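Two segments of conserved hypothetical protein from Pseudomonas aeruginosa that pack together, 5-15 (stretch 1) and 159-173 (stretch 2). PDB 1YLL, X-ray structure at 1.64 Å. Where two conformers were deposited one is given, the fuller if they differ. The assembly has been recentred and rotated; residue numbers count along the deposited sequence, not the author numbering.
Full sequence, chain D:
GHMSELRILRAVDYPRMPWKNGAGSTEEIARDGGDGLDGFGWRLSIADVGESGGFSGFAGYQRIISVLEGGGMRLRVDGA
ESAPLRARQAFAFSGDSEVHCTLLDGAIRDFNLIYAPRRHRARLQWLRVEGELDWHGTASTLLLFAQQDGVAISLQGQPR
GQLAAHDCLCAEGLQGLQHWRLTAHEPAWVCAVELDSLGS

Stretch 1, residues 5-15: ELRILRAVDYP
Stretch 2 (159-173) PRGQLAAHDCLCAEG

The frame of this contact is an antiparallel strand pair. Residues 6-9 run against 168-171 with axes 4.5 Å apart and N-to-C directions at 157°, while strand 159-163 runs nearly parallel to 6-9, at 11° and 8.1 Å. Register sets Leu-6 beside Ala-171 (CA to CA 4.4 Å), Arg-7 beside Cys-170 (5.4 Å), Ile-8 beside Leu-169 (4.2 Å) and Leu-9 beside Cys-168 (5.0 Å). Extended phi/psi values carry the strands, from -131/124 at Leu-6 to -87/133 at Leu-9 and from -145/125 at Cys-168 to -120/124 at Ala-171.

Backbone hydrogen bonds fall on alternate pairs. Arg-7 N donates to Cys-170 O at 3.1 Å and Cys-170 N returns to Arg-7 O at 2.8 Å; Leu-9 N reaches Cys-168 O at 2.7 Å and Cys-168 N reaches Leu-9 O at 2.9 Å. Beyond the last bridge, Glu-172 N donates to Glu-5 O at 3.0 Å, and the same oxygen receives a CA-H...O contact from Ala-171 CA at 3.2 Å.

Apolar packing is concentrated on the face carrying Leu-6, Ile-8, Leu-169 and Ala-171. Leu-6 (chi1 t, chi2 m) brings CD2 to 3.1 Å from Leu-169 CD1 and 3.3 Å from Ala-171 CB, both tight. Ile-8 (m, t) places CG1 3.8 Å from Leu-169 CD1 and extends CD1 to 3.8 Å from Leu-163 CD1. Ile-8 CD1 also lies 3.7 Å from Gly-161 CA, where a CB would clash with it; the glycine's phi/psi of 134/179 independently demands no side chain. Arg-160, with chi1 to chi3 all m, lays one guanidinium face over Leu-6 CG. On the other face, Leu-9 (m, t) sets CD1 3.9 Å from Cys-170 CB, with Cys-170 at chi1 t.

Polar side chains lock the end where the strands give way to loops. A type II turn from Ala-164 to Asp-167, with His-166 at 72/6, is closed by Asp-167 N to Ala-164 O at 3.0 Å. Asp-167 (chi1 m) then serves both stretches: OD1 accepts from Ala-164 N at 2.8 Å and forms a salt bridge with Arg-10 NH2 at 2.8 Å, while OD2 accepts from Ala-11 N at 3.0 Å. Arg-10 (m, m, t) also donates from NH2 to Gln-162 O at 2.9 Å, both acceptors lying at the guanidinium edge. Tyr-14 (chi1 m) donates OH to His-166 O at 2.7 Å.

Water 2 bridges Arg-10 NH1 (3.1 Å) and Gln-162 N (2.8 Å); water 3 links Val-12 N (3.1 Å) to Asp-167 OD2 (2.8 Å).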

# COMPACT_ATOMS: atom_id res chain seq x y z
N GLU D 5 16.56 10.54 -3.16
CA GLU D 5 15.67 9.38 -2.86
C GLU D 5 14.21 9.84 -2.92
O GLU D 5 13.79 10.42 -3.92
CB GLU D 5 15.99 8.81 -1.48
CG GLU D 5 17.48 8.72 -1.18
CD GLU D 5 17.79 7.99 0.12
OE1 GLU D 5 17.63 6.75 0.15
OE2 GLU D 5 18.17 8.64 1.11
N LEU D 6 13.46 9.62 -1.85
CA LEU D 6 12.05 10.02 -1.85
C LEU D 6 11.65 10.82 -0.61
O LEU D 6 11.81 10.35 0.51
CB LEU D 6 11.18 8.78 -1.98
CG LEU D 6 9.70 9.05 -2.25
CD1 LEU D 6 8.98 9.38 -0.96
CD2 LEU D 6 9.60 10.18 -3.27
N ARG D 7 11.12 12.02 -0.81
CA ARG D 7 10.71 12.86 0.31
C ARG D 7 9.42 13.58 -0.05
O ARG D 7 9.16 13.85 -1.22
CB ARG D 7 11.80 13.91 0.60
CG ARG D 7 13.16 13.35 0.99
CD ARG D 7 13.15 12.74 2.38
NE ARG D 7 14.50 12.48 2.88
CZ ARG D 7 15.37 11.65 2.32
NH1 ARG D 7 15.05 10.99 1.22
NH2 ARG D 7 16.57 11.49 2.85
N ILE D 8 8.60 13.85 0.96
CA ILE D 8 7.38 14.58 0.72
C ILE D 8 7.62 15.95 1.28
O ILE D 8 7.92 16.12 2.48
CB ILE D 8 6.16 13.90 1.36
CG1 ILE D 8 5.92 12.55 0.68
CG2 ILE D 8 4.93 14.78 1.18
CD1 ILE D 8 4.71 11.79 1.21
N LEU D 9 7.54 16.95 0.39
CA LEU D 9 7.78 18.33 0.79
C LEU D 9 6.47 18.91 1.30
O LEU D 9 5.43 18.73 0.68
CB LEU D 9 8.32 19.14 -0.42
CG LEU D 9 9.56 18.46 -1.03
CD1 LEU D 9 9.95 19.15 -2.33
CD2 LEU D 9 10.70 18.46 -0.01
N ARG D 10 6.52 19.58 2.44
CA ARG D 10 5.31 20.15 3.00
C ARG D 10 5.15 21.63 2.72
O ARG D 10 6.04 22.43 2.96
CB ARG D 10 5.28 19.88 4.50
CG ARG D 10 5.48 18.40 4.82
CD ARG D 10 4.28 17.57 4.42
NE ARG D 10 4.53 16.14 4.62
CZ ARG D 10 3.69 15.17 4.29
NH1 ARG D 10 4.03 13.90 4.51
NH2 ARG D 10 2.50 15.45 3.75
N ALA D 11 3.96 21.99 2.27
CA ALA D 11 3.66 23.37 1.92
C ALA D 11 3.90 24.31 3.10
O ALA D 11 4.38 25.42 2.90
CB ALA D 11 2.24 23.48 1.44
N VAL D 12 3.56 23.89 4.31
CA VAL D 12 3.80 24.75 5.47
C VAL D 12 5.27 25.16 5.58
O VAL D 12 5.60 26.18 6.21
CB VAL D 12 3.37 24.06 6.79
CG1 VAL D 12 3.58 25.01 7.96
CG2 VAL D 12 1.91 23.66 6.71
N ASP D 13 6.17 24.39 4.96
CA ASP D 13 7.59 24.69 4.99
C ASP D 13 8.17 25.43 3.79
O ASP D 13 9.36 25.72 3.74
CB ASP D 13 8.43 23.43 5.16
CG ASP D 13 8.18 22.72 6.48
OD1 ASP D 13 7.86 23.41 7.48
OD2 ASP D 13 8.32 21.48 6.51
N TYR D 14 7.35 25.72 2.79
CA TYR D 14 7.90 26.42 1.65
C TYR D 14 8.35 27.83 2.02
O TYR D 14 7.68 28.54 2.78
CB TYR D 14 6.88 26.53 0.54
CG TYR D 14 6.42 25.23 -0.07
CD1 TYR D 14 5.23 25.18 -0.80
CD2 TYR D 14 7.13 24.04 0.11
CE1 TYR D 14 4.74 23.97 -1.32
CE2 TYR D 14 6.66 22.83 -0.43
CZ TYR D 14 5.46 22.81 -1.13
OH TYR D 14 4.92 21.65 -1.58
N PRO D 15 9.51 28.24 1.53
CA PRO D 15 9.98 29.58 1.85
C PRO D 15 9.18 30.53 0.96
O PRO D 15 8.59 30.10 -0.04
CB PRO D 15 11.43 29.52 1.47
CG PRO D 15 11.41 28.60 0.27
CD PRO D 15 10.45 27.52 0.65
N PRO D 159 3.06 1.75 0.28
CA PRO D 159 2.64 3.12 0.62
C PRO D 159 3.85 3.98 0.99
O PRO D 159 4.72 3.54 1.75
CB PRO D 159 1.68 2.90 1.80
CG PRO D 159 2.13 1.57 2.38
CD PRO D 159 2.43 0.75 1.16
N ARG D 160 3.91 5.21 0.46
CA ARG D 160 5.03 6.09 0.72
C ARG D 160 4.64 7.40 1.37
O ARG D 160 5.47 8.30 1.51
CB ARG D 160 5.79 6.40 -0.58
CG ARG D 160 6.34 5.16 -1.27
CD ARG D 160 7.18 4.36 -0.29
NE ARG D 160 8.36 5.12 0.11
CZ ARG D 160 9.56 4.95 -0.43
NH1 ARG D 160 9.74 4.05 -1.38
NH2 ARG D 160 10.58 5.71 -0.02
N GLY D 161 3.37 7.52 1.75
CA GLY D 161 2.96 8.77 2.36
C GLY D 161 1.66 9.34 1.83
O GLY D 161 1.02 8.78 0.94
N GLN D 162 1.28 10.47 2.41
CA GLN D 162 0.06 11.15 2.05
C GLN D 162 0.32 12.62 1.93
O GLN D 162 1.11 13.19 2.69
CB GLN D 162 -1.00 10.95 3.11
CG GLN D 162 -1.77 9.66 3.01
CD GLN D 162 -2.70 9.48 4.19
OE1 GLN D 162 -2.25 9.19 5.31
NE2 GLN D 162 -3.99 9.66 3.96
N LEU D 163 -0.37 13.24 0.99
CA LEU D 163 -0.21 14.66 0.75
C LEU D 163 -1.41 15.51 1.15
O LEU D 163 -2.55 15.21 0.80
CB LEU D 163 0.10 14.90 -0.74
CG LEU D 163 1.47 14.63 -1.39
CD1 LEU D 163 2.02 13.27 -1.08
CD2 LEU D 163 1.30 14.79 -2.90
N ALA D 164 -1.13 16.60 1.86
CA ALA D 164 -2.17 17.56 2.22
C ALA D 164 -2.15 18.57 1.06
O ALA D 164 -1.29 18.48 0.15
CB ALA D 164 -1.82 18.27 3.54
N ALA D 165 -3.07 19.53 1.07
CA ALA D 165 -3.13 20.52 -0.01
C ALA D 165 -1.81 21.27 -0.15
O ALA D 165 -1.25 21.79 0.82
CB ALA D 165 -4.26 21.52 0.24
N HIS D 166 -1.34 21.30 -1.40
CA HIS D 166 -0.10 21.92 -1.84
C HIS D 166 1.18 21.22 -1.45
O HIS D 166 2.27 21.74 -1.70
CB HIS D 166 -0.02 23.41 -1.47
CG HIS D 166 -1.02 24.25 -2.21
ND1 HIS D 166 -1.00 25.63 -2.22
CD2 HIS D 166 -2.10 23.89 -2.95
CE1 HIS D 166 -2.01 26.08 -2.93
NE2 HIS D 166 -2.70 25.04 -3.39
N ASP D 167 1.08 20.03 -0.84
CA ASP D 167 2.30 19.28 -0.52
C ASP D 167 2.80 18.67 -1.84
O ASP D 167 2.03 18.52 -2.80
CB ASP D 167 2.02 18.13 0.45
CG ASP D 167 1.72 18.61 1.88
OD1 ASP D 167 1.32 17.75 2.70
OD2 ASP D 167 1.88 19.81 2.19
N CYS D 168 4.06 18.26 -1.86
CA CYS D 168 4.63 17.72 -3.09
C CYS D 168 5.63 16.59 -2.87
O CYS D 168 6.60 16.75 -2.15
CB CYS D 168 5.29 18.87 -3.86
SG CYS D 168 5.97 18.51 -5.55
N LEU D 169 5.38 15.46 -3.49
CA LEU D 169 6.33 14.37 -3.39
C LEU D 169 7.49 14.72 -4.31
O LEU D 169 7.27 15.23 -5.40
CB LEU D 169 5.71 13.08 -3.90
CG LEU D 169 6.77 11.97 -3.99
CD1 LEU D 169 6.64 11.10 -2.76
CD2 LEU D 169 6.62 11.16 -5.23
N CYS D 170 8.71 14.47 -3.87
CA CYS D 170 9.86 14.72 -4.74
C CYS D 170 10.67 13.43 -4.73
O CYS D 170 11.19 13.05 -3.68
CB CYS D 170 10.74 15.87 -4.22
SG CYS D 170 12.24 16.22 -5.27
N ALA D 171 10.75 12.75 -5.88
CA ALA D 171 11.54 11.52 -5.99
C ALA D 171 12.62 11.72 -7.06
O ALA D 171 12.33 12.05 -8.21
CB ALA D 171 10.65 10.33 -6.36
N GLU D 172 13.87 11.51 -6.67
CA GLU D 172 14.96 11.71 -7.62
C GLU D 172 15.83 10.48 -7.68
O GLU D 172 15.82 9.68 -6.76
CB GLU D 172 15.83 12.90 -7.18
CG GLU D 172 15.41 14.26 -7.68
CD GLU D 172 16.38 15.34 -7.22
OE1 GLU D 172 16.46 15.57 -5.99
OE2 GLU D 172 17.06 15.94 -8.07
N GLY D 173 16.57 10.34 -8.77
CA GLY D 173 17.47 9.22 -8.93
C GLY D 173 16.82 7.87 -9.08
O GLY D 173 17.42 6.84 -8.74
O HOH W 1 11.36 7.38 2.09
O HOH W 2 2.78 11.03 4.68
O HOH W 3 1.79 21.31 4.58